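Local structure of DegV family protein (Streptococcus agalactiae, 3LUP) at residues Glu205-Glu210 against Leu214-Glu219; Tyr27-Pro32 against Asp73-Gln78; Glu18-His23 against Asn129-Ala134; Asp241-Leu246 against Leu259-Phe264. The protein binds a long-chain fatty acid, held here as elaidic acid, and may take part in lipid transport or fatty acid metabolism. One frame throughout, in Å; residues are numbered along the deposited sequence.

Interaction 1 of 4, residues Glu205-Glu210 against Leu214-Glu219; sequences EKVRTE and LKRLAE
Glu205, at the end of strand 201-205, reaches across to Arg216 on helix 210-224 and forms a salt bridge. With CG anti to the backbone N (chi1 -159°) and the rest of the chain extended, Glu205 carries its carboxylate straight to the NE edge of the guanidinium. Glu205 OE2 is met on its syn side by Arg216 NE at 3.0 Å; this oxygen lies almost in the guanidinium plane, while NE stands somewhat out of the carboxylate plane. The two flat groups are turned 46° apart, and the bonds to the other oxygen are weak: Glu205 OE1 is 3.0 Å from Arg216 NE and 3.4 Å from Arg216 NH2. Three residues on, Glu219 OE1 takes a weak, salt-bridging bond from Arg216 NH1 at 3.2 Å. Arginine suits the place because its donors point in several directions and can serve two carboxylates.

The apolar part of the contact is one pair. Val207 CG2 rests against Arg216 CG at 4.2 Å, the two side chains crossing at about a right angle; Val207 also touches Val192.

One backbone bond completes the contact, Leu214 N to Glu210 O at 2.9 Å, in the first turn of the helix. Beside it, Leu214 CD1 makes a van der Waals contact with the carboxylate oxygen Glu210 OE2 at 3.6 Å, and the same leucine packs on Val277. Thr209 sits at the N-cap, its OG1 weakly bonded to Lys211 N.

With one positive group between two negative ones, Arg216 probably keeps its charge and offsets the repulsion that Glu205 and Glu219 would otherwise feel, fastening the strand's exit to the helix on a partly exposed surface.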
loop_
_atom_site.group_PDB
_atom_site.type_symbol
_atom_site.label_atom_id
_atom_site.label_comp_id
_atom_site.label_asym_id
_atom_site.label_seq_id
_atom_site.Cartn_x
_atom_site.Cartn_y
_atom_site.Cartn_z
ATOM N N GLU A 205 -1.281 0.004 19.470
ATOM C CA GLU A 205 -1.649 0.563 20.771
ATOM C C GLU A 205 -3.176 0.563 20.981
ATOM O O GLU A 205 -3.928 0.888 20.056
ATOM C CB GLU A 205 -1.079 1.986 20.862
ATOM C CG GLU A 205 -0.909 2.554 22.260
ATOM C CD GLU A 205 -0.159 3.897 22.268
ATOM O OE1 GLU A 205 0.885 4.011 21.572
ATOM O OE2 GLU A 205 -0.610 4.835 22.982
ATOM N N LYS A 206 -3.624 0.176 22.182
ATOM C CA LYS A 206 -5.023 0.368 22.583
ATOM C C LYS A 206 -5.203 1.839 22.944
ATOM O O LYS A 206 -4.583 2.334 23.886
ATOM C CB LYS A 206 -5.400 -0.512 23.787
ATOM C CG LYS A 206 -5.680 -1.994 23.479
ATOM C CD LYS A 206 -6.043 -2.807 24.735
ATOM C CE LYS A 206 -7.536 -3.130 24.815
ATOM N NZ LYS A 206 -8.033 -3.468 26.191
ATOM N N VAL A 207 -6.011 2.551 22.171
ATOM C CA VAL A 207 -6.347 3.939 22.483
ATOM C C VAL A 207 -7.852 3.987 22.665
ATOM O O VAL A 207 -8.595 3.388 21.892
ATOM C CB VAL A 207 -5.879 4.930 21.381
ATOM C CG1 VAL A 207 -6.271 6.353 21.733
ATOM C CG2 VAL A 207 -4.366 4.850 21.209
ATOM N N ARG A 208 -8.310 4.684 23.692
ATOM C CA ARG A 208 -9.711 4.573 24.058
ATOM C C ARG A 208 -10.683 5.418 23.237
ATOM O O ARG A 208 -11.784 4.964 22.938
ATOM C CB ARG A 208 -9.887 4.781 25.555
ATOM C CG ARG A 208 -9.527 3.534 26.336
ATOM C CD ARG A 208 -9.888 3.680 27.782
ATOM N NE ARG A 208 -11.332 3.781 28.006
ATOM C CZ ARG A 208 -12.002 4.921 28.181
ATOM N NH1 ARG A 208 -11.381 6.097 28.147
ATOM N NH2 ARG A 208 -13.308 4.876 28.388
ATOM N N THR A 209 -10.271 6.622 22.856
ATOM C CA THR A 209 -11.141 7.528 22.111
ATOM C C THR A 209 -10.597 7.853 20.727
ATOM O O THR A 209 -9.409 7.718 20.479
ATOM C CB THR A 209 -11.384 8.832 22.884
ATOM O OG1 THR A 209 -12.120 9.745 22.060
ATOM C CG2 THR A 209 -10.067 9.485 23.276
ATOM N N GLU A 210 -11.478 8.279 19.830
ATOM C CA GLU A 210 -11.088 8.662 18.471
ATOM C C GLU A 210 -10.221 9.918 18.479
ATOM O O GLU A 210 -9.246 10.001 17.734
ATOM C CB GLU A 210 -12.324 8.870 17.582
ATOM C CG GLU A 210 -12.001 9.005 16.090
ATOM C CD GLU A 210 -12.577 10.289 15.470
ATOM O OE1 GLU A 210 -13.417 10.173 14.542
ATOM O OE2 GLU A 210 -12.200 11.410 15.919
ATOM N N LEU A 214 -6.378 10.028 17.046
ATOM C CA LEU A 214 -5.813 10.880 16.009
ATOM C C LEU A 214 -4.611 11.636 16.536
ATOM O O LEU A 214 -3.609 11.765 15.826
ATOM C CB LEU A 214 -6.851 11.861 15.454
ATOM C CG LEU A 214 -8.058 11.253 14.746
ATOM C CD1 LEU A 214 -9.082 12.300 14.391
ATOM C CD2 LEU A 214 -7.624 10.476 13.519
ATOM N N LYS A 215 -4.719 12.130 17.775
ATOM C CA LYS A 215 -3.635 12.849 18.433
ATOM C C LYS A 215 -2.429 11.932 18.574
ATOM O O LYS A 215 -1.294 12.317 18.252
ATOM C CB LYS A 215 -4.064 13.361 19.808
ATOM C CG LYS A 215 -5.063 14.530 19.788
ATOM C CD LYS A 215 -4.946 15.408 21.036
ATOM C CE LYS A 215 -5.679 14.804 22.236
ATOM N NZ LYS A 215 -5.008 15.173 23.521
ATOM N N ARG A 216 -2.690 10.707 19.023
ATOM C CA ARG A 216 -1.668 9.674 19.092
ATOM C C ARG A 216 -0.993 9.375 17.731
ATOM O O ARG A 216 0.212 9.181 17.678
ATOM C CB ARG A 216 -2.244 8.411 19.731
ATOM C CG ARG A 216 -1.206 7.402 20.168
ATOM C CD ARG A 216 -0.460 7.786 21.479
ATOM N NE ARG A 216 0.782 7.010 21.545
ATOM C CZ ARG A 216 1.965 7.427 21.089
ATOM N NH1 ARG A 216 2.102 8.644 20.569
ATOM N NH2 ARG A 216 3.026 6.633 21.165
ATOM N N LEU A 217 -1.752 9.360 16.636
ATOM C CA LEU A 217 -1.161 9.226 15.298
ATOM C C LEU A 217 -0.142 10.336 14.973
ATOM O O LEU A 217 0.978 10.054 14.519
ATOM C CB LEU A 217 -2.247 9.197 14.215
ATOM C CG LEU A 217 -3.075 7.927 13.989
ATOM C CD1 LEU A 217 -4.129 8.235 12.959
ATOM C CD2 LEU A 217 -2.221 6.718 13.556
ATOM N N ALA A 218 -0.538 11.590 15.211
ATOM C CA ALA A 218 0.362 12.733 15.026
ATOM C C ALA A 218 1.633 12.603 15.854
ATOM O O ALA A 218 2.718 12.879 15.358
ATOM C CB ALA A 218 -0.328 14.021 15.338
ATOM N N GLU A 219 1.515 12.163 17.102
ATOM C CA GLU A 219 2.702 11.955 17.932
ATOM C C GLU A 219 3.614 10.866 17.371
ATOM O O GLU A 219 4.846 10.993 17.414
ATOM C CB GLU A 219 2.315 11.647 19.373
ATOM C CG GLU A 219 1.842 12.872 20.147
ATOM C CD GLU A 219 1.019 12.514 21.375
ATOM O OE1 GLU A 219 1.124 11.359 21.859
ATOM O OE2 GLU A 219 0.258 13.387 21.861
#

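Interaction 2 of 4, residues Tyr27-Pro32 against Asp73-Gln78; sequences YVLDIP and DDLLCQ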
loop_
_atom_site.group_PDB
_atom_site.type_symbol
_atom_site.label_atom_id
_atom_site.label_comp_id
_atom_site.label_asym_id
_atom_site.label_seq_id
_atom_site.Cartn_x
_atom_site.Cartn_y
_atom_site.Cartn_z
ATOM N N TYR A 27 4.596 -0.528 -15.186
ATOM C CA TYR A 27 3.480 -1.426 -15.491
ATOM C C TYR A 27 2.683 -1.758 -14.226
ATOM O O TYR A 27 3.265 -2.052 -13.172
ATOM C CB TYR A 27 3.990 -2.679 -16.204
ATOM C CG TYR A 27 4.739 -2.333 -17.469
ATOM C CD1 TYR A 27 4.100 -2.364 -18.710
ATOM C CD2 TYR A 27 6.089 -1.932 -17.421
ATOM C CE1 TYR A 27 4.784 -2.021 -19.880
ATOM C CE2 TYR A 27 6.784 -1.580 -18.578
ATOM C CZ TYR A 27 6.124 -1.627 -19.805
ATOM O OH TYR A 27 6.805 -1.292 -20.956
ATOM N N VAL A 28 1.357 -1.679 -14.330
ATOM C CA VAL A 28 0.477 -1.825 -13.171
ATOM C C VAL A 28 -0.498 -2.962 -13.378
ATOM O O VAL A 28 -1.361 -2.893 -14.259
ATOM C CB VAL A 28 -0.369 -0.546 -12.870
ATOM C CG1 VAL A 28 -1.001 -0.683 -11.515
ATOM C CG2 VAL A 28 0.459 0.723 -12.926
ATOM N N LEU A 29 -0.362 -3.989 -12.547
ATOM C CA LEU A 29 -1.278 -5.130 -12.525
ATOM C C LEU A 29 -2.560 -4.781 -11.779
ATOM O O LEU A 29 -2.495 -4.154 -10.722
ATOM C CB LEU A 29 -0.614 -6.308 -11.809
ATOM C CG LEU A 29 0.292 -7.286 -12.546
ATOM C CD1 LEU A 29 1.036 -6.624 -13.676
ATOM C CD2 LEU A 29 1.262 -7.944 -11.568
ATOM N N ASP A 30 -3.710 -5.210 -12.304
ATOM C CA ASP A 30 -4.997 -4.959 -11.645
ATOM C C ASP A 30 -5.339 -5.947 -10.535
ATOM O O ASP A 30 -5.096 -7.147 -10.654
ATOM C CB ASP A 30 -6.134 -4.920 -12.664
ATOM C CG ASP A 30 -5.943 -3.831 -13.709
ATOM O OD1 ASP A 30 -5.428 -2.735 -13.376
ATOM O OD2 ASP A 30 -6.303 -4.080 -14.881
ATOM N N ILE A 31 -5.905 -5.421 -9.453
ATOM C CA ILE A 31 -6.432 -6.243 -8.351
ATOM C C ILE A 31 -7.957 -6.280 -8.388
ATOM O O ILE A 31 -8.605 -5.250 -8.243
ATOM C CB ILE A 31 -5.946 -5.745 -6.956
ATOM C CG1 ILE A 31 -4.407 -5.725 -6.906
ATOM C CG2 ILE A 31 -6.561 -6.607 -5.834
ATOM C CD1 ILE A 31 -3.797 -5.181 -5.640
ATOM N N PRO A 32 -8.530 -7.468 -8.607
ATOM C CA PRO A 32 -9.982 -7.609 -8.634
ATOM C C PRO A 32 -10.646 -7.466 -7.258
ATOM O O PRO A 32 -10.082 -7.874 -6.241
ATOM C CB PRO A 32 -10.184 -9.032 -9.169
ATOM C CG PRO A 32 -8.893 -9.381 -9.862
ATOM C CD PRO A 32 -7.855 -8.716 -9.009
ATOM N N ASP A 73 3.111 -13.129 -15.824
ATOM C CA ASP A 73 3.875 -14.026 -16.672
ATOM C C ASP A 73 3.985 -13.506 -18.097
ATOM O O ASP A 73 5.086 -13.425 -18.639
ATOM C CB ASP A 73 3.232 -15.403 -16.678
ATOM C CG ASP A 73 4.026 -16.398 -17.463
ATOM O OD1 ASP A 73 5.262 -16.427 -17.272
ATOM O OD2 ASP A 73 3.422 -17.142 -18.273
ATOM N N ASP A 74 2.841 -13.149 -18.682
ATOM C CA ASP A 74 2.770 -12.622 -20.046
ATOM C C ASP A 74 3.414 -11.225 -20.197
ATOM O O ASP A 74 3.973 -10.896 -21.255
ATOM C CB ASP A 74 1.312 -12.600 -20.537
ATOM C CG ASP A 74 0.663 -14.004 -20.580
ATOM O OD1 ASP A 74 1.362 -15.002 -20.897
ATOM O OD2 ASP A 74 -0.564 -14.103 -20.307
ATOM N N LEU A 75 3.327 -10.415 -19.142
ATOM C CA LEU A 75 3.971 -9.105 -19.108
ATOM C C LEU A 75 5.499 -9.235 -19.080
ATOM O O LEU A 75 6.214 -8.470 -19.738
ATOM C CB LEU A 75 3.502 -8.303 -17.894
ATOM C CG LEU A 75 4.045 -6.874 -17.779
ATOM C CD1 LEU A 75 3.720 -6.020 -19.012
ATOM C CD2 LEU A 75 3.495 -6.217 -16.547
ATOM N N LEU A 76 5.983 -10.201 -18.309
ATOM C CA LEU A 76 7.401 -10.461 -18.224
ATOM C C LEU A 76 7.965 -10.849 -19.578
ATOM O O LEU A 76 8.999 -10.329 -20.003
ATOM C CB LEU A 76 7.694 -11.546 -17.186
ATOM C CG LEU A 76 7.615 -11.128 -15.715
ATOM C CD1 LEU A 76 8.087 -12.259 -14.853
ATOM C CD2 LEU A 76 8.455 -9.910 -15.445
ATOM N N CYS A 77 7.272 -11.756 -20.254
ATOM C CA CYS A 77 7.658 -12.199 -21.584
ATOM C C CYS A 77 7.655 -11.024 -22.567
ATOM O O CYS A 77 8.620 -10.828 -23.308
ATOM C CB CYS A 77 6.726 -13.323 -22.042
ATOM S SG CYS A 77 6.995 -13.865 -23.732
ATOM N N GLN A 78 6.577 -10.236 -22.544
ATOM C CA GLN A 78 6.442 -9.016 -23.359
ATOM C C GLN A 78 7.583 -8.002 -23.141
ATOM O O GLN A 78 8.095 -7.410 -24.095
ATOM C CB GLN A 78 5.067 -8.363 -23.117
ATOM C CG GLN A 78 4.623 -7.372 -24.189
ATOM C CD GLN A 78 4.694 -7.948 -25.624
ATOM O OE1 GLN A 78 4.384 -9.121 -25.854
ATOM N NE2 GLN A 78 5.091 -7.109 -26.589
#
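Leu75 sets its CG anti to the backbone N (chi1 -177°), which directs both methyls from helix 69-81 toward residues of strand 26-29, while Tyr27 has its CG anti to the carbonyl carbon (chi1 -57°), bringing CB and the ring carbon CD1 up to Leu75. The two side chains therefore meet at a slant. Leu75 forks over the tyrosine: its CD2 settles on Tyr27 CB at 3.6 Å, and its CD1 comes to Tyr27 CD1 at 3.7 Å. The approach to the ring is oblique.

Leu29, two residues along the strand, contributes the other wall. Its CB does not aim straight at the helix, but the end of the side chain swings closer, and Leu29 CD1 touches Leu75 CD2 at 3.8 Å. That single methyl of Leu75 is thus shared between both strand residues. Ile9 of the neighbouring strand 6-11 touches Tyr27, Leu29 and Leu75, and Leu72 of the same helix as Leu75 adds to the cover of Leu29.

Tyrosine is a fitting residue at the border of this patch, since its ring packs against leucine while its hydroxyl finds a polar partner beyond, Tyr84 OH. Just past the strand, Ile31 touches the bound elaidic acid.

Every close approach of side chains between the two segments is carbon against carbon, so helix 69-81 is held here against the outermost strand of the parallel sheet by hydrophobic burial and shape, with the polar group of the tyrosine directed to the margin of the packing.

Interaction 3 of 4, residues Glu18-His23 against Asn129-Ala134; sequences EAIENH and NLVRNA
Ile20 leans from the loop between strands 6-11 and 26-29 onto helix 124-138, where it meets two successive residues. Its CG1 lies against the aliphatic stem of Arg132, 3.4 Å from Arg132 CG and 3.6 Å from Arg132 CB, the side chains crossing at about a right angle. Its other branch, Ile20 CG2, approaches Val131 CG1 at 4.0 Å. A beta-branched residue suits this place because it can offer one arm to each neighbour.

The next shell explains why only the stem of Arg132 serves the isoleucine. Its CG is anti to the backbone N (chi1 -167°), but the chain then bends twice and leads the guanidinium away from the loop. There Arg132 NE donates to Asn133 OD1 at 3.0 Å, a fairly straight bond (161°) lying in the carbonyl plane of the amide and near the guanidinium plane. Arg132 NH1 adds a weak bond to the same oxygen and forms a salt bridge with Asp231. The amide of Asn133 is held in turn by Gln154, whose OE1 accepts from Asn133 ND2.

On the loop side, a backbone bond from His23 N to Ile20 O, 3.1 Å long, helps to shape the turn that presents the isoleucine. Leu135 of helix 124-138 also touches Ile20, and Val131 rests on Leu8 and Thr10 of strand 6-11.

Such layering is typical of an alpha/beta fold: helix 124-138 covers a parallel sheet, and the connection between two neighbouring parallel strands, here largely an irregular loop, returns over the face of the sheet that this helix covers and packs against it.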
loop_
_atom_site.group_PDB
_atom_site.type_symbol
_atom_site.label_atom_id
_atom_site.label_comp_id
_atom_site.label_asym_id
_atom_site.label_seq_id
_atom_site.Cartn_x
_atom_site.Cartn_y
_atom_site.Cartn_z
ATOM N N GLU A 18 2.029 11.783 -8.882
ATOM C CA GLU A 18 1.534 12.328 -10.156
ATOM C C GLU A 18 2.555 12.184 -11.313
ATOM O O GLU A 18 2.193 11.770 -12.429
ATOM C CB GLU A 18 1.043 13.818 -9.987
ATOM N N ALA A 19 3.823 12.491 -11.012
ATOM C CA ALA A 19 4.930 12.485 -11.997
ATOM C C ALA A 19 5.227 11.113 -12.610
ATOM O O ALA A 19 5.686 11.028 -13.753
ATOM C CB ALA A 19 6.209 13.070 -11.371
ATOM N N ILE A 20 4.952 10.057 -11.839
ATOM C CA ILE A 20 5.248 8.657 -12.200
ATOM C C ILE A 20 4.087 7.914 -12.885
ATOM O O ILE A 20 4.315 6.953 -13.621
ATOM C CB ILE A 20 5.775 7.890 -10.945
ATOM C CG1 ILE A 20 7.281 8.127 -10.772
ATOM C CG2 ILE A 20 5.429 6.400 -10.940
ATOM C CD1 ILE A 20 7.999 8.867 -11.912
ATOM N N GLU A 21 2.858 8.372 -12.640
ATOM C CA GLU A 21 1.631 7.815 -13.244
ATOM C C GLU A 21 1.854 7.118 -14.612
ATOM O O GLU A 21 1.982 5.880 -14.674
ATOM C CB GLU A 21 0.537 8.923 -13.351
ATOM N N ASN A 22 1.938 7.923 -15.679
ATOM C CA ASN A 22 1.966 7.414 -17.056
ATOM C C ASN A 22 3.358 7.175 -17.627
ATOM O O ASN A 22 3.559 7.280 -18.850
ATOM C CB ASN A 22 1.240 8.385 -17.992
ATOM C CG ASN A 22 -0.251 8.440 -17.751
ATOM O OD1 ASN A 22 -0.837 7.560 -17.108
ATOM N ND2 ASN A 22 -0.881 9.482 -18.281
ATOM N N HIS A 23 4.313 6.878 -16.754
ATOM C CA HIS A 23 5.679 6.646 -17.178
ATOM C C HIS A 23 5.714 5.376 -18.029
ATOM O O HIS A 23 4.974 4.420 -17.777
ATOM C CB HIS A 23 6.603 6.546 -15.967
ATOM C CG HIS A 23 8.059 6.600 -16.308
ATOM N ND1 HIS A 23 8.742 5.525 -16.836
ATOM C CD2 HIS A 23 8.963 7.603 -16.200
ATOM C CE1 HIS A 23 10.003 5.864 -17.043
ATOM N NE2 HIS A 23 10.164 7.118 -16.661
ATOM N N ASN A 129 5.570 5.492 -3.774
ATOM C CA ASN A 129 6.832 6.195 -3.552
ATOM C C ASN A 129 8.057 5.332 -3.846
ATOM O O ASN A 129 9.018 5.826 -4.401
ATOM C CB ASN A 129 6.910 6.716 -2.120
ATOM C CG ASN A 129 5.974 7.905 -1.857
ATOM O OD1 ASN A 129 5.781 8.286 -0.701
ATOM N ND2 ASN A 129 5.413 8.501 -2.917
ATOM N N LEU A 130 8.009 4.045 -3.497
ATOM C CA LEU A 130 9.103 3.129 -3.830
ATOM C C LEU A 130 9.337 3.028 -5.326
ATOM O O LEU A 130 10.472 3.031 -5.787
ATOM C CB LEU A 130 8.872 1.734 -3.247
ATOM C CG LEU A 130 9.074 1.618 -1.734
ATOM C CD1 LEU A 130 8.634 0.236 -1.260
ATOM C CD2 LEU A 130 10.507 1.927 -1.313
ATOM N N VAL A 131 8.249 2.927 -6.074
ATOM C CA VAL A 131 8.309 2.881 -7.522
ATOM C C VAL A 131 9.002 4.138 -8.032
ATOM O O VAL A 131 10.035 4.058 -8.695
ATOM C CB VAL A 131 6.886 2.745 -8.120
ATOM C CG1 VAL A 131 6.900 2.886 -9.634
ATOM C CG2 VAL A 131 6.244 1.414 -7.680
ATOM N N ARG A 132 8.441 5.292 -7.688
ATOM C CA ARG A 132 9.038 6.581 -7.988
ATOM C C ARG A 132 10.526 6.666 -7.595
ATOM O O ARG A 132 11.347 7.120 -8.389
ATOM C CB ARG A 132 8.222 7.666 -7.293
ATOM C CG ARG A 132 8.501 9.081 -7.732
ATOM C CD ARG A 132 9.648 9.707 -6.965
ATOM N NE ARG A 132 9.500 9.521 -5.524
ATOM C CZ ARG A 132 8.743 10.283 -4.740
ATOM N NH1 ARG A 132 8.687 10.033 -3.436
ATOM N NH2 ARG A 132 8.043 11.291 -5.251
ATOM N N ASN A 133 10.868 6.249 -6.379
ATOM C CA ASN A 133 12.259 6.269 -5.915
ATOM C C ASN A 133 13.175 5.460 -6.816
ATOM O O ASN A 133 14.235 5.938 -7.228
ATOM C CB ASN A 133 12.384 5.780 -4.465
ATOM C CG ASN A 133 11.774 6.742 -3.479
ATOM O OD1 ASN A 133 11.225 7.770 -3.869
ATOM N ND2 ASN A 133 11.844 6.412 -2.194
ATOM N N ALA A 134 12.752 4.241 -7.132
ATOM C CA ALA A 134 13.550 3.354 -7.957
ATOM C C ALA A 134 13.775 3.986 -9.323
ATOM O O ALA A 134 14.833 3.822 -9.924
ATOM C CB ALA A 134 12.879 2.003 -8.095
#

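Interaction 4 of 4, residues Asp241-Leu246 against Leu259-Phe264; sequences DKAEQL and LEIVSF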
loop_
_atom_site.group_PDB
_atom_site.type_symbol
_atom_site.label_atom_id
_atom_site.label_comp_id
_atom_site.label_asym_id
_atom_site.label_seq_id
_atom_site.Cartn_x
_atom_site.Cartn_y
_atom_site.Cartn_z
ATOM N N ASP A 241 -12.749 14.530 7.170
ATOM C CA ASP A 241 -12.605 15.245 8.425
ATOM C C ASP A 241 -11.528 14.667 9.343
ATOM O O ASP A 241 -10.807 15.432 9.987
ATOM C CB ASP A 241 -13.946 15.308 9.151
ATOM C CG ASP A 241 -14.855 16.388 8.595
ATOM O OD1 ASP A 241 -14.361 17.245 7.818
ATOM O OD2 ASP A 241 -16.065 16.394 8.940
ATOM N N LYS A 242 -11.424 13.338 9.397
ATOM C CA LYS A 242 -10.401 12.680 10.213
ATOM C C LYS A 242 -8.997 12.968 9.653
ATOM O O LYS A 242 -8.030 13.105 10.413
ATOM C CB LYS A 242 -10.640 11.157 10.365
ATOM C CG LYS A 242 -12.113 10.694 10.631
ATOM C CD LYS A 242 -12.267 9.401 11.498
ATOM C CE LYS A 242 -11.288 8.280 11.097
ATOM N NZ LYS A 242 -11.285 6.974 11.884
ATOM N N ALA A 243 -8.894 13.086 8.329
ATOM C CA ALA A 243 -7.617 13.370 7.659
ATOM C C ALA A 243 -7.185 14.841 7.776
ATOM O O ALA A 243 -6.009 15.126 7.983
ATOM C CB ALA A 243 -7.665 12.920 6.194
ATOM N N GLU A 244 -8.136 15.765 7.633
ATOM C CA GLU A 244 -7.868 17.196 7.819
ATOM C C GLU A 244 -7.471 17.479 9.257
ATOM O O GLU A 244 -6.591 18.287 9.515
ATOM C CB GLU A 244 -9.089 18.034 7.472
ATOM C CG GLU A 244 -9.414 18.088 5.992
ATOM C CD GLU A 244 -10.593 19.023 5.685
ATOM O OE1 GLU A 244 -11.339 19.400 6.638
ATOM O OE2 GLU A 244 -10.775 19.378 4.489
ATOM N N GLN A 245 -8.138 16.802 10.184
ATOM C CA GLN A 245 -7.788 16.843 11.593
ATOM C C GLN A 245 -6.337 16.428 11.799
ATOM O O GLN A 245 -5.544 17.191 12.347
ATOM C CB GLN A 245 -8.727 15.935 12.391
ATOM C CG GLN A 245 -8.264 15.608 13.803
ATOM C CD GLN A 245 -8.251 16.804 14.729
ATOM O OE1 GLN A 245 -8.756 17.872 14.402
ATOM N NE2 GLN A 245 -7.672 16.624 15.900
ATOM N N LEU A 246 -5.990 15.221 11.349
ATOM C CA LEU A 246 -4.631 14.721 11.488
ATOM C C LEU A 246 -3.639 15.636 10.783
ATOM O O LEU A 246 -2.538 15.859 11.284
ATOM C CB LEU A 246 -4.518 13.295 10.958
ATOM C CG LEU A 246 -3.154 12.591 11.038
ATOM C CD1 LEU A 246 -2.429 12.679 12.419
ATOM C CD2 LEU A 246 -3.326 11.135 10.568
ATOM N N LEU A 259 3.702 16.758 3.369
ATOM C CA LEU A 259 2.444 16.205 3.853
ATOM C C LEU A 259 1.361 16.342 2.782
ATOM O O LEU A 259 1.065 17.449 2.315
ATOM C CB LEU A 259 2.045 16.924 5.138
ATOM C CG LEU A 259 1.045 16.339 6.114
ATOM C CD1 LEU A 259 1.469 14.960 6.574
ATOM C CD2 LEU A 259 0.951 17.275 7.291
ATOM N N GLU A 260 0.796 15.208 2.389
ATOM C CA GLU A 260 -0.176 15.145 1.315
ATOM C C GLU A 260 -1.358 14.315 1.783
ATOM O O GLU A 260 -1.175 13.340 2.515
ATOM C CB GLU A 260 0.462 14.505 0.077
ATOM C CG GLU A 260 -0.301 14.758 -1.237
ATOM C CD GLU A 260 0.273 14.009 -2.465
ATOM O OE1 GLU A 260 1.030 13.008 -2.285
ATOM O OE2 GLU A 260 -0.063 14.426 -3.611
ATOM N N ILE A 261 -2.564 14.709 1.381
ATOM C CA ILE A 261 -3.764 13.902 1.649
ATOM C C ILE A 261 -4.213 13.161 0.381
ATOM O O ILE A 261 -4.401 13.761 -0.689
ATOM C CB ILE A 261 -4.944 14.718 2.263
ATOM C CG1 ILE A 261 -4.523 15.393 3.584
ATOM C CG2 ILE A 261 -6.146 13.808 2.507
ATOM C CD1 ILE A 261 -5.451 16.507 4.098
ATOM N N VAL A 262 -4.359 11.845 0.508
ATOM C CA VAL A 262 -4.724 10.991 -0.613
ATOM C C VAL A 262 -5.737 9.960 -0.150
ATOM O O VAL A 262 -5.814 9.647 1.046
ATOM C CB VAL A 262 -3.496 10.261 -1.226
ATOM C CG1 VAL A 262 -2.521 11.255 -1.809
ATOM C CG2 VAL A 262 -2.800 9.343 -0.206
ATOM N N SER A 263 -6.501 9.436 -1.106
ATOM C CA SER A 263 -7.516 8.431 -0.833
ATOM C C SER A 263 -7.083 6.985 -1.046
ATOM O O SER A 263 -6.129 6.713 -1.790
ATOM C CB SER A 263 -8.738 8.709 -1.681
ATOM O OG SER A 263 -9.465 9.733 -1.053
ATOM N N PHE A 264 -7.799 6.075 -0.375
ATOM C CA PHE A 264 -7.734 4.654 -0.677
ATOM C C PHE A 264 -8.672 4.362 -1.854
ATOM O O PHE A 264 -9.579 5.155 -2.147
ATOM C CB PHE A 264 -8.153 3.806 0.535
ATOM C CG PHE A 264 -7.201 3.878 1.719
ATOM C CD1 PHE A 264 -5.904 3.349 1.641
ATOM C CD2 PHE A 264 -7.618 4.430 2.930
ATOM C CE1 PHE A 264 -5.026 3.395 2.760
ATOM C CE2 PHE A 264 -6.758 4.498 4.030
ATOM C CZ PHE A 264 -5.460 3.974 3.948
#
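The backbone bond from Gln245 N to Asp241 O, 3.0 Å long, belongs to the helical turn that places Ala243 against Ile261 of strand 259-263. Across the contact the meeting is apolar. Ala243 CB points at the strand and touches Ile261 CG2 at 4.1 Å, and the small residue lets helix and strand come close, their CA atoms lying 7.2 Å apart at this pair.

Ile261 also aims its CB at the helix. Its CG1 is anti to the carbonyl carbon (chi1 -58°), a setting that carries CD1 past the alanine to the helix backbone, 4.2 Å from Ala243 O and 4.5 Å from Glu244 CA. A beta-branched residue is at home in a strand, and this one spreads its two arms over the helix surface.

The elements form a beta-alpha-beta unit: strand 230-236, helix 240-252 and strand 259-263, the two strands lying parallel and the helix packed over them. Ala243 touches Ile234 of the first strand as well as Ile261 of the second, so it sits over both. Tyr247, one helical turn further, joins the packing on Ile261. Beyond the strand's end, Phe264 touches the bound elaidic acid.

Overall arrangement
From the N terminus, interaction 3 opens first: residues 18-23 wait for 129-134, closing a loop of just over a hundred residues. Interaction 2 opens and closes entirely within that loop, its centre about 17 Å from that of interaction 3. Together they bind helices 69-81 and 124-138 to the parallel sheet and its connections. After both are closed come two short local closures in series, interaction 1 and then interaction 4, which belong to the mixed six-stranded sheet and its helices. None of the four cross. Interactions 1 and 4 touch where helices 210-224 and 240-252 pack side by side, Leu214 against Gln245, whereas interactions 1 and 2 lie on opposite sides of the chain's centre.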